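Long-range contacts in conserved domain protein (Porphyromonas gingivalis, PDB 3PNN), which is probably a cytoplasmic glycosyltransferase with an alpha/beta/alpha Rossmann-like fold, which would form glycosidic linkages: residues A[29-33]-A[299-303]; A[99-105]-A[243-249]; A[107-111]-A[224-229]; A[125-131]-A[269-274]. All blocks are in the same frame, centred on the assembly; numbering follows the deposited sequence. Where two conformers were deposited one is given.

Contact 1: A[29-33]-A[299-303]; sequences GPGGD and PTKLF
The C-terminal tail after helix 282-294 is pinned here by one aspartate to the loop between strand 7-11 and helix 35-46. Residues 29-32 form a type I beta turn, closed by Gly32 N to Gly29 O (2.9 Å); phi/psi of 88/14 at Gly32 suits glycine, since a CB would jam against the preceding carbonyl O. Gly29 N is satisfied by Asp33 O at 2.9 Å. Gly31 CA is 4.6 Å from Lys301 CA, and a CB there would clash with Thr300 O, to which Gly31 CA makes a CH...O contact of 3.1 Å. Asp33, rotamer m, points its CB toward the tail. Its OD2 accepts from Leu302 N at 2.9 Å, while Phe303 N donates weakly to OD1 at 3.3 Å. Asp33 OD1 and Phe303 OXT lie only 3.7 Å apart, but water 1 donates to both, at 3.1 Å to Asp33 OD1 and 2.7 Å to Phe303 OXT. The aspartate thus satisfies two successive amides of an irregular tail, and the water, donating to both negative groups, probably eases their repulsion.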
# COMPACT_ATOMS: atom_id res chain seq x y z
N GLY A 29 10.22 13.22 10.72
CA GLY A 29 10.94 14.19 9.92
C GLY A 29 11.50 15.31 10.79
O GLY A 29 11.14 15.44 11.96
N PRO A 30 12.39 16.15 10.22
CA PRO A 30 13.06 17.19 11.01
C PRO A 30 12.11 18.24 11.60
O PRO A 30 12.44 18.88 12.60
CB PRO A 30 14.05 17.82 10.02
CG PRO A 30 13.58 17.39 8.65
CD PRO A 30 12.91 16.06 8.84
N GLY A 31 10.94 18.42 10.99
CA GLY A 31 9.95 19.36 11.50
C GLY A 31 8.86 18.68 12.30
O GLY A 31 7.88 19.31 12.70
N GLY A 32 9.02 17.39 12.55
CA GLY A 32 8.05 16.65 13.34
C GLY A 32 6.92 16.06 12.51
O GLY A 32 5.90 15.63 13.07
N ASP A 33 7.07 16.02 11.19
CA ASP A 33 6.05 15.40 10.34
C ASP A 33 6.20 13.88 10.28
O ASP A 33 7.30 13.35 10.42
CB ASP A 33 6.10 16.02 8.93
CG ASP A 33 5.89 17.53 8.96
OD1 ASP A 33 4.73 17.97 9.14
OD2 ASP A 33 6.88 18.29 8.81
N PRO A 299 10.23 21.14 2.56
CA PRO A 299 10.42 22.17 3.59
C PRO A 299 10.59 21.53 4.96
O PRO A 299 10.19 20.37 5.15
CB PRO A 299 9.10 22.94 3.54
CG PRO A 299 8.10 21.92 3.12
CD PRO A 299 8.84 21.09 2.09
N THR A 300 11.17 22.25 5.91
CA THR A 300 11.35 21.67 7.24
C THR A 300 10.04 21.23 7.88
O THR A 300 9.96 20.16 8.48
CB THR A 300 12.08 22.62 8.20
OG1 THR A 300 13.40 22.86 7.70
CG2 THR A 300 12.19 21.98 9.59
N LYS A 301 9.00 22.04 7.73
CA LYS A 301 7.68 21.68 8.23
C LYS A 301 6.71 21.55 7.06
O LYS A 301 6.54 22.48 6.28
CB LYS A 301 7.15 22.73 9.21
CG LYS A 301 7.91 22.79 10.52
CD LYS A 301 7.29 23.78 11.49
CE LYS A 301 8.16 23.92 12.73
NZ LYS A 301 9.59 24.16 12.37
N LEU A 302 6.08 20.40 6.95
CA LEU A 302 5.16 20.11 5.85
C LEU A 302 3.76 20.66 6.12
O LEU A 302 3.19 21.37 5.30
CB LEU A 302 5.06 18.61 5.61
CG LEU A 302 6.32 17.79 5.32
CD1 LEU A 302 5.94 16.33 5.11
CD2 LEU A 302 7.06 18.32 4.11
N PHE A 303 3.21 20.30 7.28
CA PHE A 303 1.86 20.69 7.67
C PHE A 303 1.84 21.28 9.08
O PHE A 303 0.89 21.97 9.47
CB PHE A 303 0.92 19.49 7.59
CG PHE A 303 0.83 18.88 6.21
CD1 PHE A 303 0.09 19.49 5.21
CD2 PHE A 303 1.51 17.72 5.91
CE1 PHE A 303 0.01 18.95 3.94
CE2 PHE A 303 1.44 17.17 4.64
CZ PHE A 303 0.69 17.78 3.65
OXT PHE A 303 2.78 21.08 9.86
O HOH W 1 5.31 20.66 10.64

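Contact 2: A[99-105]-A[243-249]; sequences KPWGTNH and PKSEFFI
This is a pairing of two loops, each leading into a helix: residues 99-105 enter helix 103-108 and residues 243-249 enter helix 249-259. They run in the same direction, with CA atoms 6.3 Å apart at Lys99 and Lys244, 4.8 Å at Gly102 and Phe247, and 4.8 Å at Asn104 and Ile249. Backbone bonds fix this register: Phe247 N donates to Trp101 O at 2.8 Å, and Asn104 N to Phe247 O at 2.9 Å. Gly102, the N-cap of its helix, has phi/psi of 126/171, angles that by themselves call for glycine, and a CB would in addition clash with Phe247 O. Thr103 in rotamer p turns OG1 to accept from Ile249 N at 3.3 Å, tying the starts of the two helices together. At the outer end extended Lys99, all chi angles t, reaches Glu246 in a salt bridge, NZ to OE2 3.6 Å. Water 3 joins Pro100 O to Glu246 OE1, both 2.7 Å, and water 2 joins Lys99 N (3.0 Å) to Pro243 O (2.8 Å). Asn104 CB packs 3.6 Å from Phe247 CD2, while its amide bonds to Tyr224 and Ser228 of helix 223-239. That helix also backs the apolar side chains, with Phe235 against Trp101 and Phe232 against Phe247; Val252 of helix 249-259 touches Asn104 and Phe247, and Ile249 rests on Trp218 and Phe220 of strand 217-220.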
# COMPACT_ATOMS: atom_id res chain seq x y z
N LYS A 99 -9.75 -11.19 13.83
CA LYS A 99 -8.73 -10.67 12.94
C LYS A 99 -9.36 -10.04 11.69
O LYS A 99 -10.22 -10.64 11.05
CB LYS A 99 -7.78 -11.79 12.54
CG LYS A 99 -6.68 -11.36 11.58
CD LYS A 99 -5.66 -12.47 11.44
CE LYS A 99 -4.40 -11.97 10.76
NZ LYS A 99 -3.26 -12.91 10.99
N PRO A 100 -8.94 -8.81 11.35
CA PRO A 100 -9.47 -8.13 10.16
C PRO A 100 -9.24 -8.96 8.90
O PRO A 100 -8.26 -9.70 8.80
CB PRO A 100 -8.66 -6.83 10.09
CG PRO A 100 -8.30 -6.56 11.54
CD PRO A 100 -8.09 -7.92 12.16
N TRP A 101 -10.15 -8.82 7.93
CA TRP A 101 -10.16 -9.67 6.75
C TRP A 101 -8.98 -9.52 5.80
O TRP A 101 -8.73 -10.41 4.98
CB TRP A 101 -11.47 -9.49 5.98
CG TRP A 101 -12.65 -10.00 6.73
CD1 TRP A 101 -13.66 -9.26 7.28
CD2 TRP A 101 -12.96 -11.37 7.03
NE1 TRP A 101 -14.57 -10.07 7.89
CE2 TRP A 101 -14.17 -11.38 7.76
CE3 TRP A 101 -12.33 -12.60 6.76
CZ2 TRP A 101 -14.77 -12.56 8.22
CZ3 TRP A 101 -12.93 -13.77 7.21
CH2 TRP A 101 -14.14 -13.74 7.93
N GLY A 102 -8.25 -8.40 5.88
CA GLY A 102 -7.05 -8.24 5.07
C GLY A 102 -7.02 -6.98 4.21
O GLY A 102 -8.03 -6.29 4.09
N THR A 103 -5.88 -6.68 3.60
CA THR A 103 -5.73 -5.43 2.85
C THR A 103 -6.69 -5.25 1.68
O THR A 103 -7.09 -4.11 1.38
CB THR A 103 -4.29 -5.21 2.32
OG1 THR A 103 -3.93 -6.29 1.44
CG2 THR A 103 -3.30 -5.14 3.48
N ASN A 104 -7.05 -6.32 0.98
CA ASN A 104 -7.97 -6.14 -0.14
C ASN A 104 -9.42 -5.98 0.35
O ASN A 104 -10.24 -5.40 -0.34
CB ASN A 104 -7.81 -7.22 -1.22
CG ASN A 104 -8.10 -6.71 -2.63
OD1 ASN A 104 -9.21 -6.26 -2.92
ND2 ASN A 104 -7.12 -6.78 -3.51
N HIS A 105 -9.71 -6.45 1.57
CA HIS A 105 -11.02 -6.14 2.17
C HIS A 105 -11.07 -4.65 2.56
O HIS A 105 -12.08 -3.98 2.36
CB HIS A 105 -11.32 -7.03 3.38
CG HIS A 105 -12.56 -6.65 4.13
ND1 HIS A 105 -12.52 -6.00 5.35
CD2 HIS A 105 -13.87 -6.83 3.84
CE1 HIS A 105 -13.76 -5.80 5.78
NE2 HIS A 105 -14.59 -6.29 4.88
N PRO A 243 -9.86 -18.83 11.27
CA PRO A 243 -9.65 -17.76 12.25
C PRO A 243 -8.70 -16.67 11.76
O PRO A 243 -8.89 -15.51 12.12
CB PRO A 243 -9.02 -18.49 13.45
CG PRO A 243 -9.22 -19.95 13.18
CD PRO A 243 -9.23 -20.09 11.71
N LYS A 244 -7.69 -17.05 10.97
CA LYS A 244 -6.64 -16.10 10.61
C LYS A 244 -6.43 -15.91 9.10
O LYS A 244 -5.44 -15.32 8.66
CB LYS A 244 -5.32 -16.51 11.28
CG LYS A 244 -5.49 -16.84 12.76
CD LYS A 244 -4.18 -17.25 13.41
CE LYS A 244 -3.39 -16.04 13.89
NZ LYS A 244 -2.31 -16.44 14.85
N SER A 245 -7.37 -16.41 8.29
CA SER A 245 -7.27 -16.26 6.84
C SER A 245 -7.35 -14.79 6.45
O SER A 245 -8.03 -14.01 7.12
CB SER A 245 -8.38 -17.05 6.15
OG SER A 245 -9.65 -16.70 6.66
N GLU A 246 -6.64 -14.41 5.39
CA GLU A 246 -6.58 -13.01 4.96
C GLU A 246 -6.69 -12.86 3.45
O GLU A 246 -6.17 -13.68 2.69
CB GLU A 246 -5.29 -12.34 5.42
CG GLU A 246 -5.25 -12.01 6.90
CD GLU A 246 -3.97 -11.29 7.28
OE1 GLU A 246 -3.97 -10.04 7.32
OE2 GLU A 246 -2.95 -11.98 7.53
N PHE A 247 -7.36 -11.79 3.03
CA PHE A 247 -7.64 -11.50 1.63
C PHE A 247 -6.74 -10.34 1.22
O PHE A 247 -7.03 -9.18 1.56
CB PHE A 247 -9.12 -11.13 1.50
CG PHE A 247 -9.61 -10.95 0.09
CD1 PHE A 247 -9.54 -11.98 -0.83
CD2 PHE A 247 -10.22 -9.76 -0.29
CE1 PHE A 247 -10.02 -11.82 -2.13
CE2 PHE A 247 -10.72 -9.59 -1.58
CZ PHE A 247 -10.61 -10.62 -2.50
N PHE A 248 -5.66 -10.65 0.50
CA PHE A 248 -4.57 -9.70 0.21
C PHE A 248 -4.60 -9.17 -1.21
O PHE A 248 -4.98 -9.90 -2.13
CB PHE A 248 -3.22 -10.39 0.39
CG PHE A 248 -2.88 -10.72 1.82
CD1 PHE A 248 -2.69 -9.72 2.75
CD2 PHE A 248 -2.72 -12.04 2.21
CE1 PHE A 248 -2.37 -10.02 4.06
CE2 PHE A 248 -2.40 -12.35 3.52
CZ PHE A 248 -2.22 -11.34 4.44
N ILE A 249 -4.14 -7.94 -1.41
CA ILE A 249 -4.11 -7.35 -2.75
C ILE A 249 -3.31 -8.17 -3.79
O ILE A 249 -3.82 -8.46 -4.89
CB ILE A 249 -3.61 -5.91 -2.71
CG1 ILE A 249 -4.57 -5.04 -1.88
CG2 ILE A 249 -3.44 -5.36 -4.12
CD1 ILE A 249 -4.00 -3.66 -1.57
O HOH W 2 -9.67 -14.17 14.41
O HOH W 3 -5.81 -8.59 8.67

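Contact 3: A[107-111]-A[224-229]; sequences VLMGR and YFDYSE
Arg111 sits with its backbone squarely over a benzene ring: its CA lies 3.6 Å from the centroid of the Phe225 ring and 4° off the ring normal, a CH-pi contact, with Arg111 CB 3.7 Å from Phe225 CG. A type I turn from Leu108 to Arg111, with Arg111 N hydrogen-bonded to Leu108 O at 3.2 Å, brings Arg111 over the ring. The contact packs this helix-and-turn segment, 107-111, against helix 223-239 through an aromatic core flanked by a salt-bridge network. Phe225, rotamer m, points toward the turn, its CA 5.9 Å from Leu108 CA. The ring's edge meets Val107 O, 3.3 Å from CE1, and Val107 CG1 lies 3.9 Å from the same CE1 and 4.2 Å from Tyr224 CE2. Leu108 (m, t) brings CD2 to 3.3 Å from Phe225 O and 3.8 Å from Ser228 CB, its branched end filling space beside the helix backbone. Phe118 meets the Phe225 ring too, its plane nearly parallel. Arg111 NH1 forms a salt bridge with Glu229 OE1 at 2.7 Å, its hydrogen bond weak, and NH2 a long one with Asp226 OD1 at 3.6 Å. CA and CB thus lie on the ring, while the long side chain carries the guanidinium out to two acids of the helix.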
# COMPACT_ATOMS: atom_id res chain seq x y z
N VAL A 107 -9.47 -2.33 0.96
CA VAL A 107 -9.67 -1.64 -0.31
C VAL A 107 -11.15 -1.60 -0.71
O VAL A 107 -11.65 -0.57 -1.18
CB VAL A 107 -8.84 -2.29 -1.46
CG1 VAL A 107 -9.25 -1.72 -2.81
CG2 VAL A 107 -7.34 -2.07 -1.24
N LEU A 108 -11.84 -2.72 -0.55
CA LEU A 108 -13.27 -2.79 -0.88
C LEU A 108 -14.09 -1.71 -0.16
O LEU A 108 -15.15 -1.32 -0.63
CB LEU A 108 -13.84 -4.17 -0.56
CG LEU A 108 -13.59 -5.24 -1.63
CD1 LEU A 108 -13.99 -6.60 -1.11
CD2 LEU A 108 -14.35 -4.90 -2.91
N MSE A 109 -13.61 -1.23 0.98
CA MSE A 109 -14.35 -0.21 1.74
C MSE A 109 -14.46 1.12 0.97
O MSE A 109 -15.35 1.94 1.26
CB MSE A 109 -13.71 0.03 3.11
CG MSE A 109 -13.66 -1.23 4.00
SE MSE A 109 -15.37 -2.04 4.44
CE MSE A 109 -15.40 -3.35 2.98
N GLY A 110 -13.57 1.34 0.01
CA GLY A 110 -13.57 2.56 -0.78
C GLY A 110 -14.48 2.54 -2.02
O GLY A 110 -14.54 3.51 -2.77
N ARG A 111 -15.21 1.46 -2.21
CA ARG A 111 -15.91 1.22 -3.47
C ARG A 111 -16.98 2.27 -3.83
O ARG A 111 -17.16 2.58 -5.00
CB ARG A 111 -16.53 -0.18 -3.48
CG ARG A 111 -18.03 -0.17 -3.60
CD ARG A 111 -18.52 -1.36 -4.38
NE ARG A 111 -18.62 -2.53 -3.52
CZ ARG A 111 -18.50 -3.78 -3.96
NH1 ARG A 111 -18.60 -4.79 -3.11
NH2 ARG A 111 -18.25 -4.00 -5.24
N TYR A 224 -11.90 -2.53 -10.49
CA TYR A 224 -11.13 -3.34 -9.56
C TYR A 224 -11.96 -3.71 -8.32
O TYR A 224 -11.83 -4.80 -7.78
CB TYR A 224 -9.82 -2.64 -9.13
CG TYR A 224 -8.97 -3.54 -8.25
CD1 TYR A 224 -8.31 -4.64 -8.79
CD2 TYR A 224 -8.83 -3.31 -6.88
CE1 TYR A 224 -7.53 -5.49 -8.00
CE2 TYR A 224 -8.05 -4.16 -6.07
CZ TYR A 224 -7.40 -5.23 -6.65
OH TYR A 224 -6.63 -6.08 -5.89
N PHE A 225 -12.82 -2.80 -7.87
CA PHE A 225 -13.68 -3.15 -6.73
C PHE A 225 -14.60 -4.33 -7.05
O PHE A 225 -14.85 -5.18 -6.20
CB PHE A 225 -14.54 -1.96 -6.29
CG PHE A 225 -13.75 -0.76 -5.84
CD1 PHE A 225 -12.93 -0.82 -4.71
CD2 PHE A 225 -13.86 0.45 -6.51
CE1 PHE A 225 -12.20 0.30 -4.29
CE2 PHE A 225 -13.15 1.57 -6.09
CZ PHE A 225 -12.31 1.50 -4.97
N ASP A 226 -15.12 -4.36 -8.27
CA ASP A 226 -16.04 -5.42 -8.67
C ASP A 226 -15.33 -6.77 -8.78
O ASP A 226 -15.86 -7.80 -8.34
CB ASP A 226 -16.70 -5.09 -10.02
CG ASP A 226 -17.63 -3.89 -9.93
OD1 ASP A 226 -18.23 -3.67 -8.86
OD2 ASP A 226 -17.74 -3.15 -10.93
N TYR A 227 -14.14 -6.77 -9.38
CA TYR A 227 -13.38 -8.01 -9.46
C TYR A 227 -13.01 -8.48 -8.05
O TYR A 227 -13.06 -9.68 -7.76
CB TYR A 227 -12.11 -7.83 -10.31
CG TYR A 227 -12.38 -7.61 -11.78
CD1 TYR A 227 -13.23 -8.46 -12.50
CD2 TYR A 227 -11.78 -6.56 -12.46
CE1 TYR A 227 -13.47 -8.25 -13.86
CE2 TYR A 227 -12.01 -6.35 -13.82
CZ TYR A 227 -12.85 -7.19 -14.51
OH TYR A 227 -13.07 -6.97 -15.86
N SER A 228 -12.65 -7.54 -7.19
CA SER A 228 -12.29 -7.89 -5.81
C SER A 228 -13.47 -8.48 -5.07
O SER A 228 -13.31 -9.38 -4.25
CB SER A 228 -11.80 -6.68 -5.02
OG SER A 228 -10.58 -6.16 -5.53
N GLU A 229 -14.66 -7.93 -5.30
CA GLU A 229 -15.86 -8.49 -4.65
C GLU A 229 -16.11 -9.93 -5.11
O GLU A 229 -16.47 -10.81 -4.32
CB GLU A 229 -17.08 -7.62 -4.93
CG GLU A 229 -18.41 -8.21 -4.48
CD GLU A 229 -18.84 -7.77 -3.10
OE1 GLU A 229 -17.99 -7.26 -2.33
OE2 GLU A 229 -20.04 -7.93 -2.77

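Contact 4: A[125-131]-A[269-274]; sequences DFYGRNG and TTARWF
A single antiparallel beta bridge and an offset aromatic stack join the loop after strand 118-122, in this Rossmann-like fold, to the chain leaving strand 263-268. Phe126 and Phe274 form the hydrogen-bonded pair: Phe126 N donates to Phe274 O at 2.9 Å, and Phe274 N to Phe126 O at 3.0 Å. Phe126 (chi1 t, chi2 97°) and Phe274 (chi1 p, chi2 87°) lay their rings nearly flat on each other, centroids 4.0 Å apart and planes at 11°, beside Leu289 of helix 282-294. Trp273, chi1 t, swings its indole back so that NE1 donates to Asp125 OD1 at 2.7 Å; Asp125, chi1 m, also hydrogen-bonds Asn122 and a glycerol, probably from the crystallisation liquor, which may mark a polar pocket. Tyr127 (m) instead turns its CB away, and its OH bonds to Met215 O. Gly128, the N-cap of helix 129-140, must lack a CB: its phi/psi of 90/148 demands glycine, and Ala271 CB already lies 3.9 Å from its CA. Small Ala271 fits under the helix start, 3.6 Å from CB to Gly131 N. Thr269, chi1 t, makes an ST turn, its OG1 accepting from Ala271 N at 2.9 Å.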
# COMPACT_ATOMS: atom_id res chain seq x y z
N ASP A 125 4.79 3.85 4.96
CA ASP A 125 5.97 3.66 4.11
C ASP A 125 6.28 4.94 3.35
O ASP A 125 5.37 5.65 2.93
CB ASP A 125 5.76 2.51 3.11
CG ASP A 125 5.82 1.15 3.76
OD1 ASP A 125 6.92 0.65 4.02
OD2 ASP A 125 4.75 0.59 4.05
N PHE A 126 7.57 5.21 3.16
CA PHE A 126 8.02 6.35 2.38
C PHE A 126 8.33 5.91 0.95
O PHE A 126 9.25 5.12 0.71
CB PHE A 126 9.24 7.02 3.04
CG PHE A 126 9.74 8.25 2.31
CD1 PHE A 126 9.36 9.53 2.72
CD2 PHE A 126 10.62 8.12 1.24
CE1 PHE A 126 9.83 10.67 2.06
CE2 PHE A 126 11.09 9.26 0.56
CZ PHE A 126 10.70 10.53 0.97
N TYR A 127 7.55 6.43 0.00
CA TYR A 127 7.64 5.98 -1.39
C TYR A 127 8.54 6.86 -2.27
O TYR A 127 9.08 6.40 -3.27
CB TYR A 127 6.23 5.90 -1.97
CG TYR A 127 5.42 4.79 -1.36
CD1 TYR A 127 5.55 3.47 -1.80
CD2 TYR A 127 4.53 5.04 -0.31
CE1 TYR A 127 4.81 2.44 -1.23
CE2 TYR A 127 3.78 4.01 0.26
CZ TYR A 127 3.92 2.71 -0.22
OH TYR A 127 3.19 1.68 0.33
N GLY A 128 8.69 8.13 -1.89
CA GLY A 128 9.50 9.07 -2.65
C GLY A 128 8.72 9.81 -3.72
O GLY A 128 7.79 9.27 -4.31
N ARG A 129 9.11 11.04 -3.99
CA ARG A 129 8.34 11.91 -4.87
C ARG A 129 8.09 11.33 -6.26
O ARG A 129 6.97 11.41 -6.77
CB ARG A 129 9.02 13.27 -5.01
CG ARG A 129 8.22 14.26 -5.83
CD ARG A 129 8.86 15.64 -5.70
NE ARG A 129 8.14 16.65 -6.47
CZ ARG A 129 8.59 17.89 -6.67
NH1 ARG A 129 9.76 18.25 -6.15
NH2 ARG A 129 7.87 18.75 -7.38
N ASN A 130 9.12 10.75 -6.88
CA ASN A 130 8.94 10.23 -8.23
C ASN A 130 7.97 9.04 -8.34
O ASN A 130 7.40 8.79 -9.41
CB ASN A 130 10.28 9.91 -8.89
CG ASN A 130 10.14 9.65 -10.36
OD1 ASN A 130 9.88 10.57 -11.15
ND2 ASN A 130 10.31 8.40 -10.75
N GLY A 131 7.80 8.31 -7.23
CA GLY A 131 6.80 7.25 -7.17
C GLY A 131 5.42 7.83 -7.40
O GLY A 131 4.65 7.34 -8.23
N THR A 269 10.19 3.46 -11.09
CA THR A 269 10.50 4.80 -10.55
C THR A 269 11.97 4.95 -10.20
O THR A 269 12.65 3.96 -9.92
CB THR A 269 9.64 5.12 -9.30
OG1 THR A 269 9.95 6.43 -8.82
CG2 THR A 269 9.92 4.11 -8.18
N THR A 270 12.47 6.18 -10.23
CA THR A 270 13.81 6.49 -9.70
C THR A 270 13.76 6.75 -8.20
O THR A 270 14.80 6.91 -7.55
CB THR A 270 14.42 7.73 -10.39
OG1 THR A 270 13.48 8.81 -10.36
CG2 THR A 270 14.80 7.40 -11.85
N ALA A 271 12.56 6.83 -7.63
CA ALA A 271 12.43 7.05 -6.20
C ALA A 271 13.00 5.85 -5.43
O ALA A 271 13.01 4.73 -5.92
CB ALA A 271 10.96 7.29 -5.79
N ARG A 272 13.42 6.10 -4.20
CA ARG A 272 13.85 5.03 -3.30
C ARG A 272 12.95 4.96 -2.07
O ARG A 272 12.71 5.97 -1.40
CB ARG A 272 15.30 5.28 -2.88
CG ARG A 272 16.28 5.21 -4.05
CD ARG A 272 16.71 3.78 -4.27
NE ARG A 272 17.46 3.32 -3.10
CZ ARG A 272 18.79 3.32 -3.00
NH1 ARG A 272 19.37 2.90 -1.88
NH2 ARG A 272 19.53 3.74 -4.02
N TRP A 273 12.47 3.75 -1.77
CA TRP A 273 11.63 3.48 -0.61
C TRP A 273 12.45 3.52 0.67
O TRP A 273 13.62 3.13 0.69
CB TRP A 273 10.99 2.10 -0.75
CG TRP A 273 10.37 1.57 0.54
CD1 TRP A 273 9.08 1.71 0.95
CD2 TRP A 273 11.04 0.83 1.57
NE1 TRP A 273 8.90 1.11 2.17
CE2 TRP A 273 10.09 0.56 2.58
CE3 TRP A 273 12.35 0.37 1.74
CZ2 TRP A 273 10.40 -0.15 3.74
CZ3 TRP A 273 12.66 -0.34 2.89
CH2 TRP A 273 11.69 -0.58 3.88
N PHE A 274 11.85 4.00 1.74
CA PHE A 274 12.31 3.59 3.06
C PHE A 274 11.20 3.49 4.09
O PHE A 274 10.10 3.99 3.89
CB PHE A 274 13.49 4.41 3.57
CG PHE A 274 13.34 5.87 3.40
CD1 PHE A 274 12.69 6.63 4.38
CD2 PHE A 274 13.87 6.51 2.29
CE1 PHE A 274 12.57 8.01 4.24
CE2 PHE A 274 13.74 7.88 2.14
CZ PHE A 274 13.09 8.64 3.11

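How the contacts relate
Contacts 2 and 3 form one continuous region, centres 13 Å apart, because both use helix 103-108; Asn104 links them, its ND2 2.5 Å from Tyr224 OH. Contact 4 lies across the chain's centre from them, its centre about 26 Å from each, yet its segments alternate with theirs in sequence, so the loops they close cross. Contact 1 is farther from contacts 2 and 3, 34 Å between centres. Contacts 1 and 4 are 18 Å apart between centres and about 8 Å between nearest atoms; helices 35-46 and 282-294 touch both. Contact 1 encloses the other three in sequence. Glycerol, probably from the crystallisation liquor, lies near contacts 1, 2 and 4, closest at Asp125, where it may mark a pocket.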